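Local coordinates for protein alpha-rhamnosidase (Dictyoglomus thermophilum, PDB 6I60) that probably hydrolyses terminal non-reducing alpha-L-rhamnose residues from alpha-L-rhamnosides, among them rhamnosylated natural flavonoids, at residues I173-M178 against Y291-N297; V247-N251 against F262-I266. All coordinates share one frame; numbering follows the deposited sequence.

How the interactions relate
Interactions 1 and 2 lie side by side in the beta-rich N-terminal part of the rhamnosidase, their centres about 10 Å apart. The chain supplies their segments in nested order: 173-178 comes first, then 247-251 and 262-266, and finally 291-297, so the second contact lies inside the loop the first completes. Strand 171-184, which carries one side of interaction 1, pairs antiparallel with 242-250, which carries one side of interaction 2, and with 288-298; a probable hydrogen bond from L249 N to P177 O, 2.8 Å long, joins the two contacts directly. Interaction 1 thus links neighbouring strands and interaction 2 two sheets, so strand pairing and sheet packing meet at 242-250 and its neighbour 171-184.

Interaction 1 (I173-M178 against Y291-N297); sequences IAYAPM and YGPITLN
Y175 lays its side chain along the 291-297 segment between Y291, T295 and L296. Its CB sits over a face of the Y291 ring, 3.9 Å from that ring's centroid, a CH-pi contact in which CE1 and CZ of Y291 are the nearest carbons. The chi1 of -86° puts CG beside the backbone N of Y175, bringing CG near T295 O and the ring over the T295 backbone. On one flank CD2 lies near T295 CA, and CE2 is 3.9 Å from T295 CB, a second CH-pi contact, over the Y175 ring face; on the other, CD1 and then CE1 run past L296, with Y175 CE1 3.6 Å from L296 CD2. At the tip CZ still has T295 CB as a neighbour, at the limit of contact. The ring planes of Y175 and Y291 are oblique, at 42°.

Strands 171-184 and 288-298 are antiparallel neighbours, each broken by a bulge or short loop, and the contact falls where that regular pairing lapses. Side chains bridge the interruption: A176 places CB 3.6 Å from I294 CG2, while M178 bends at chi3 to bring CE within 3.7 Å of P293 CD. At the opposite end I173 CG2 packs 3.7 Å from L296 CB. Y175 CA makes a CA-H...O contact with T295 O at 3.2 Å. Polar ends are satisfied from outside: Y291 OH bonds to K156 N, and N297 OD1 takes the backbone NH of N251, while P293 and T295 hydrogen-bond through their backbones to D306 and I304 of strand 302-306.

Interaction 2 (V247-N251 against F262-I266); sequences VILGN and FPKLI
The first torsions of V247 and L265 aim their branches at one another: chi1 of -177° sets V247 CG1 opposite its own backbone N, chi1 of 172° does the same for L265 CG, and the two side chains meet tip to tip. V247 CG1 lies 3.7 Å from L265 CD1 and about as close to CD2, so that it faces both leucine methyls. Next along the strand on this side, L249 turns CG away from its carbonyl carbon and extends CD1 over the opposite backbone. That single methyl is 3.9 Å from P263 CB and 3.9 Å from L265 CB, with the carbonyl of K264 between them.

This is the facing of two sheets, as in a beta-sandwich, rather than pairing within one. Strand 242-250 borders 171-184 and 201-206, whereas 264-273 lies beside 189-199 and 278-282; the short strand axes here approach to 8.1 Å at 138°, and I196 of strand 189-199 touches both V247 and L265. An alanine in place of L249 lacks the methyl that touches P263 and L265, and would probably open a gap beside the K264 carbonyl, leaving those two side chains less well packed.

Where strand 242-250 ends, the P263 ring completes the contact: its CB also lies near L249 CB, and its CG is 3.7 Å from N251 OD1 and 4.0 Å from G250 O. The N251 amide meanwhile gives ND2 to A174 O of strand 171-184. K264 sends its CB away from the contact, and its NZ hydrogen-bonds to Y254 OH and E331 O.

Interaction 1 (I173-M178 against Y291-N297)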
ATOM      1  N   ILE A 173      -3.105  25.505 -12.447  1.00 61.14           N
ATOM      2  CA  ILE A 173      -2.659  24.451 -13.353  1.00 60.90           C
ATOM      3  C   ILE A 173      -1.712  25.074 -14.367  1.00 64.71           C
ATOM      4  O   ILE A 173      -2.133  25.869 -15.218  1.00 67.18           O
ATOM      5  CB  ILE A 173      -3.840  23.761 -14.049  1.00 63.39           C
ATOM      6  CG1 ILE A 173      -4.706  23.018 -13.028  1.00 64.30           C
ATOM      7  CG2 ILE A 173      -3.338  22.807 -15.123  1.00 56.98           C
ATOM      8  CD1 ILE A 173      -6.183  23.332 -13.136  1.00 58.01           C
ATOM      9  N   ALA A 174      -0.433  24.714 -14.283  1.00 63.42           N
ATOM     10  CA  ALA A 174       0.555  25.143 -15.258  1.00 58.82           C
ATOM     11  C   ALA A 174       0.503  24.242 -16.491  1.00 58.16           C
ATOM     12  O   ALA A 174      -0.240  23.258 -16.547  1.00 60.09           O
ATOM     13  CB  ALA A 174       1.950  25.145 -14.638  1.00 55.66           C
ATOM     14  N   TYR A 175       1.304  24.580 -17.493  1.00 60.62           N
ATOM     15  CA  TYR A 175       1.360  23.807 -18.722  1.00 51.62           C
ATOM     16  C   TYR A 175       2.355  22.659 -18.557  1.00 57.74           C
ATOM     17  O   TYR A 175       2.816  22.359 -17.453  1.00 62.40           O
ATOM     18  CB  TYR A 175       1.724  24.708 -19.899  1.00 58.52           C
ATOM     19  CG  TYR A 175       0.545  25.401 -20.543  1.00 61.06           C
ATOM     20  CD1 TYR A 175      -0.465  25.962 -19.772  1.00 59.48           C
ATOM     21  CD2 TYR A 175       0.448  25.503 -21.925  1.00 64.53           C
ATOM     22  CE1 TYR A 175      -1.540  26.600 -20.360  1.00 58.47           C
ATOM     23  CE2 TYR A 175      -0.622  26.138 -22.521  1.00 65.19           C
ATOM     24  CZ  TYR A 175      -1.613  26.686 -21.735  1.00 61.24           C
ATOM     25  OH  TYR A 175      -2.679  27.319 -22.327  1.00 54.90           O
ATOM     26  N   ALA A 176       2.698  22.002 -19.663  1.00 58.18           N
ATOM     27  CA  ALA A 176       3.629  20.879 -19.641  1.00 60.30           C
ATOM     28  C   ALA A 176       4.894  21.244 -20.403  1.00 55.17           C
ATOM     29  O   ALA A 176       4.929  21.127 -21.637  1.00 57.19           O
ATOM     30  CB  ALA A 176       2.982  19.627 -20.241  1.00 56.07           C
ATOM     31  N   PRO A 177       5.951  21.686 -19.730  1.00 57.20           N
ATOM     32  CA  PRO A 177       7.183  22.036 -20.440  1.00 60.08           C
ATOM     33  C   PRO A 177       7.995  20.808 -20.810  1.00 62.77           C
ATOM     34  O   PRO A 177       8.016  19.801 -20.099  1.00 63.30           O
ATOM     35  CB  PRO A 177       7.935  22.906 -19.426  1.00 52.80           C
ATOM     36  CG  PRO A 177       7.481  22.402 -18.103  1.00 50.45           C
ATOM     37  CD  PRO A 177       6.055  21.932 -18.279  1.00 61.72           C
ATOM     38  N   MET A 178       8.669  20.906 -21.952  1.00 62.52           N
ATOM     39  CA  MET A 178       9.581  19.875 -22.425  1.00 64.16           C
ATOM     40  C   MET A 178      11.005  20.409 -22.387  1.00 61.93           C
ATOM     41  O   MET A 178      11.240  21.593 -22.647  1.00 57.58           O
ATOM     42  CB  MET A 178       9.224  19.429 -23.846  1.00 66.45           C
ATOM     43  CG  MET A 178       7.748  19.134 -24.051  1.00 62.60           C
ATOM     44  SD  MET A 178       7.289  19.057 -25.793  1.00 70.99           S
ATOM     45  CE  MET A 178       6.592  17.410 -25.892  1.00 67.98           C
ATOM     46  N   TYR A 291       7.065  24.485 -25.239  1.00 69.32           N
ATOM     47  CA  TYR A 291       5.758  23.917 -24.943  1.00 71.88           C
ATOM     48  C   TYR A 291       5.347  22.990 -26.079  1.00 72.56           C
ATOM     49  O   TYR A 291       5.623  23.267 -27.249  1.00 66.04           O
ATOM     50  CB  TYR A 291       4.708  25.013 -24.752  1.00 62.74           C
ATOM     51  CG  TYR A 291       4.666  25.585 -23.352  1.00 69.65           C
ATOM     52  CD1 TYR A 291       5.034  24.816 -22.256  1.00 68.86           C
ATOM     53  CD2 TYR A 291       4.261  26.894 -23.127  1.00 72.13           C
ATOM     54  CE1 TYR A 291       5.000  25.334 -20.974  1.00 67.29           C
ATOM     55  CE2 TYR A 291       4.224  27.422 -21.849  1.00 73.71           C
ATOM     56  CZ  TYR A 291       4.592  26.637 -20.778  1.00 73.65           C
ATOM     57  OH  TYR A 291       4.554  27.161 -19.506  1.00 73.01           O
ATOM     58  N   GLY A 292       4.691  21.887 -25.728  1.00 70.27           N
ATOM     59  CA  GLY A 292       4.330  20.890 -26.705  1.00 70.17           C
ATOM     60  C   GLY A 292       2.835  20.712 -26.861  1.00 67.16           C
ATOM     61  O   GLY A 292       2.052  21.662 -26.769  1.00 58.68           O
ATOM     62  N   PRO A 293       2.412  19.470 -27.111  1.00 67.03           N
ATOM     63  CA  PRO A 293       0.977  19.218 -27.310  1.00 63.38           C
ATOM     64  C   PRO A 293       0.155  19.341 -26.037  1.00 62.83           C
ATOM     65  O   PRO A 293      -0.996  19.789 -26.102  1.00 67.72           O
ATOM     66  CB  PRO A 293       0.948  17.789 -27.868  1.00 61.68           C
ATOM     67  CG  PRO A 293       2.211  17.164 -27.371  1.00 60.96           C
ATOM     68  CD  PRO A 293       3.229  18.261 -27.313  1.00 64.57           C
ATOM     69  N   ILE A 294       0.701  18.965 -24.884  1.00 55.44           N
ATOM     70  CA  ILE A 294      -0.064  18.976 -23.643  1.00 56.61           C
ATOM     71  C   ILE A 294      -0.158  20.402 -23.120  1.00 62.17           C
ATOM     72  O   ILE A 294       0.860  21.081 -22.937  1.00 61.22           O
ATOM     73  CB  ILE A 294       0.571  18.044 -22.599  1.00 54.79           C
ATOM     74  CG1 ILE A 294       0.523  16.594 -23.080  1.00 59.29           C
ATOM     75  CG2 ILE A 294      -0.149  18.170 -21.267  1.00 55.36           C
ATOM     76  CD1 ILE A 294       1.880  16.005 -23.368  1.00 60.51           C
ATOM     77  N   THR A 295      -1.386  20.863 -22.877  1.00 66.28           N
ATOM     78  CA  THR A 295      -1.604  22.174 -22.276  1.00 63.53           C
ATOM     79  C   THR A 295      -1.798  22.026 -20.773  1.00 59.93           C
ATOM     80  O   THR A 295      -0.832  21.804 -20.036  1.00 58.96           O
ATOM     81  CB  THR A 295      -2.813  22.874 -22.902  1.00 60.43           C
ATOM     82  OG1 THR A 295      -4.010  22.160 -22.572  1.00 59.16           O
ATOM     83  CG2 THR A 295      -2.665  22.939 -24.417  1.00 67.41           C
ATOM     84  N   LEU A 296      -3.039  22.138 -20.309  1.00 56.70           N
ATOM     85  CA  LEU A 296      -3.330  21.995 -18.892  1.00 58.82           C
ATOM     86  C   LEU A 296      -3.290  20.529 -18.482  1.00 64.68           C
ATOM     87  O   LEU A 296      -3.722  19.646 -19.228  1.00 67.55           O
ATOM     88  CB  LEU A 296      -4.699  22.591 -18.565  1.00 61.60           C
ATOM     89  CG  LEU A 296      -4.908  24.052 -18.962  1.00 62.08           C
ATOM     90  CD1 LEU A 296      -6.333  24.485 -18.657  1.00 62.69           C
ATOM     91  CD2 LEU A 296      -3.909  24.941 -18.247  1.00 63.02           C
ATOM     92  N   ASN A 297      -2.763  20.273 -17.286  1.00 63.86           N
ATOM     93  CA  ASN A 297      -2.708  18.922 -16.744  1.00 59.07           C
ATOM     94  C   ASN A 297      -2.894  18.993 -15.236  1.00 59.52           C
ATOM     95  O   ASN A 297      -2.221  19.779 -14.562  1.00 60.94           O
ATOM     96  CB  ASN A 297      -1.387  18.228 -17.102  1.00 58.87           C
ATOM     97  CG  ASN A 297      -0.172  18.942 -16.535  1.00 59.91           C
ATOM     98  OD1 ASN A 297       0.444  18.475 -15.577  1.00 63.54           O
ATOM     99  ND2 ASN A 297       0.180  20.077 -17.128  1.00 54.64           N
TER

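Interaction 2 (V247-N251 against F262-I266)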
ATOM      1  N   VAL A 247      12.631  15.156 -21.664  1.00 61.23           N
ATOM      2  CA  VAL A 247      11.899  15.177 -20.402  1.00 62.58           C
ATOM      3  C   VAL A 247      10.742  16.158 -20.538  1.00 62.41           C
ATOM      4  O   VAL A 247      10.957  17.334 -20.856  1.00 62.90           O
ATOM      5  CB  VAL A 247      12.791  15.571 -19.214  1.00 65.26           C
ATOM      6  CG1 VAL A 247      11.993  15.517 -17.921  1.00 67.59           C
ATOM      7  CG2 VAL A 247      14.011  14.668 -19.130  1.00 62.88           C
ATOM      8  N   ILE A 248       9.526  15.679 -20.294  1.00 63.78           N
ATOM      9  CA  ILE A 248       8.331  16.514 -20.261  1.00 64.12           C
ATOM     10  C   ILE A 248       7.804  16.522 -18.833  1.00 54.40           C
ATOM     11  O   ILE A 248       7.726  15.468 -18.189  1.00 53.03           O
ATOM     12  CB  ILE A 248       7.265  16.019 -21.256  1.00 58.16           C
ATOM     13  CG1 ILE A 248       5.960  16.795 -21.077  1.00 58.80           C
ATOM     14  CG2 ILE A 248       7.034  14.524 -21.105  1.00 57.62           C
ATOM     15  CD1 ILE A 248       5.188  16.984 -22.360  1.00 68.55           C
ATOM     16  N   LEU A 249       7.457  17.705 -18.334  1.00 56.57           N
ATOM     17  CA  LEU A 249       7.084  17.887 -16.939  1.00 56.31           C
ATOM     18  C   LEU A 249       5.576  18.020 -16.784  1.00 54.32           C
ATOM     19  O   LEU A 249       4.917  18.711 -17.566  1.00 56.91           O
ATOM     20  CB  LEU A 249       7.768  19.123 -16.353  1.00 55.50           C
ATOM     21  CG  LEU A 249       9.269  19.013 -16.092  1.00 60.52           C
ATOM     22  CD1 LEU A 249       9.754  20.229 -15.330  1.00 61.60           C
ATOM     23  CD2 LEU A 249       9.598  17.734 -15.336  1.00 63.37           C
ATOM     24  N   GLY A 250       5.037  17.356 -15.763  1.00 55.71           N
ATOM     25  CA  GLY A 250       3.642  17.502 -15.395  1.00 51.90           C
ATOM     26  C   GLY A 250       3.495  18.148 -14.033  1.00 53.97           C
ATOM     27  O   GLY A 250       4.456  18.193 -13.259  1.00 56.41           O
ATOM     28  N   ASN A 251       2.301  18.657 -13.722  1.00 54.22           N
ATOM     29  CA  ASN A 251       2.094  19.338 -12.447  1.00 56.15           C
ATOM     30  C   ASN A 251       1.995  18.344 -11.295  1.00 60.16           C
ATOM     31  O   ASN A 251       2.838  18.335 -10.391  1.00 61.31           O
ATOM     32  CB  ASN A 251       0.835  20.208 -12.509  1.00 52.45           C
ATOM     33  CG  ASN A 251       0.819  21.129 -13.711  1.00 54.01           C
ATOM     34  OD1 ASN A 251       1.795  21.224 -14.455  1.00 62.54           O
ATOM     35  ND2 ASN A 251      -0.299  21.810 -13.910  1.00 60.99           N
ATOM     36  N   PHE A 262       6.115  26.220  -9.677  1.00 67.87           N
ATOM     37  CA  PHE A 262       5.835  25.625 -10.971  1.00 65.00           C
ATOM     38  C   PHE A 262       6.785  24.452 -11.219  1.00 61.21           C
ATOM     39  O   PHE A 262       7.797  24.310 -10.529  1.00 62.99           O
ATOM     40  CB  PHE A 262       5.967  26.682 -12.065  1.00 68.14           C
ATOM     41  CG  PHE A 262       4.880  27.718 -12.034  1.00 68.72           C
ATOM     42  CD1 PHE A 262       3.571  27.377 -12.331  1.00 66.16           C
ATOM     43  CD2 PHE A 262       5.166  29.032 -11.700  1.00 74.36           C
ATOM     44  CE1 PHE A 262       2.567  28.327 -12.298  1.00 66.26           C
ATOM     45  CE2 PHE A 262       4.166  29.987 -11.665  1.00 72.89           C
ATOM     46  CZ  PHE A 262       2.866  29.634 -11.965  1.00 71.45           C
ATOM     47  N   PRO A 263       6.466  23.581 -12.182  1.00 60.91           N
ATOM     48  CA  PRO A 263       7.293  22.385 -12.394  1.00 66.70           C
ATOM     49  C   PRO A 263       8.750  22.726 -12.681  1.00 61.58           C
ATOM     50  O   PRO A 263       9.055  23.683 -13.392  1.00 67.55           O
ATOM     51  CB  PRO A 263       6.629  21.707 -13.598  1.00 62.40           C
ATOM     52  CG  PRO A 263       5.216  22.136 -13.532  1.00 53.64           C
ATOM     53  CD  PRO A 263       5.232  23.538 -12.990  1.00 63.38           C
ATOM     54  N   LYS A 264       9.650  21.923 -12.114  1.00 58.92           N
ATOM     55  CA  LYS A 264      11.087  22.081 -12.295  1.00 56.16           C
ATOM     56  C   LYS A 264      11.702  20.710 -12.545  1.00 56.50           C
ATOM     57  O   LYS A 264      11.049  19.675 -12.383  1.00 59.12           O
ATOM     58  CB  LYS A 264      11.734  22.758 -11.080  1.00 61.42           C
ATOM     59  CG  LYS A 264      10.994  22.520  -9.775  1.00 62.66           C
ATOM     60  CD  LYS A 264      11.496  23.441  -8.678  1.00 64.97           C
ATOM     61  CE  LYS A 264      10.667  24.711  -8.604  1.00 62.94           C
ATOM     62  NZ  LYS A 264      10.787  25.368  -7.276  1.00 58.19           N
ATOM     63  N   LEU A 265      12.977  20.703 -12.935  1.00 57.99           N
ATOM     64  CA  LEU A 265      13.629  19.479 -13.380  1.00 57.97           C
ATOM     65  C   LEU A 265      15.087  19.450 -12.949  1.00 55.89           C
ATOM     66  O   LEU A 265      15.804  20.443 -13.084  1.00 60.76           O
ATOM     67  CB  LEU A 265      13.549  19.340 -14.906  1.00 57.16           C
ATOM     68  CG  LEU A 265      14.349  18.204 -15.544  1.00 54.70           C
ATOM     69  CD1 LEU A 265      13.840  16.860 -15.057  1.00 62.54           C
ATOM     70  CD2 LEU A 265      14.278  18.292 -17.058  1.00 55.26           C
ATOM     71  N   ILE A 266      15.518  18.298 -12.436  1.00 58.57           N
ATOM     72  CA  ILE A 266      16.924  18.015 -12.177  1.00 62.57           C
ATOM     73  C   ILE A 266      17.224  16.615 -12.694  1.00 60.98           C
ATOM     74  O   ILE A 266      16.399  15.703 -12.560  1.00 65.10           O
ATOM     75  CB  ILE A 266      17.285  18.145 -10.681  1.00 59.27           C
ATOM     76  CG1 ILE A 266      18.807  18.107 -10.493  1.00 63.77           C
ATOM     77  CG2 ILE A 266      16.615  17.054  -9.861  1.00 53.80           C
ATOM     78  CD1 ILE A 266      19.291  18.744  -9.203  1.00 57.91           C
TER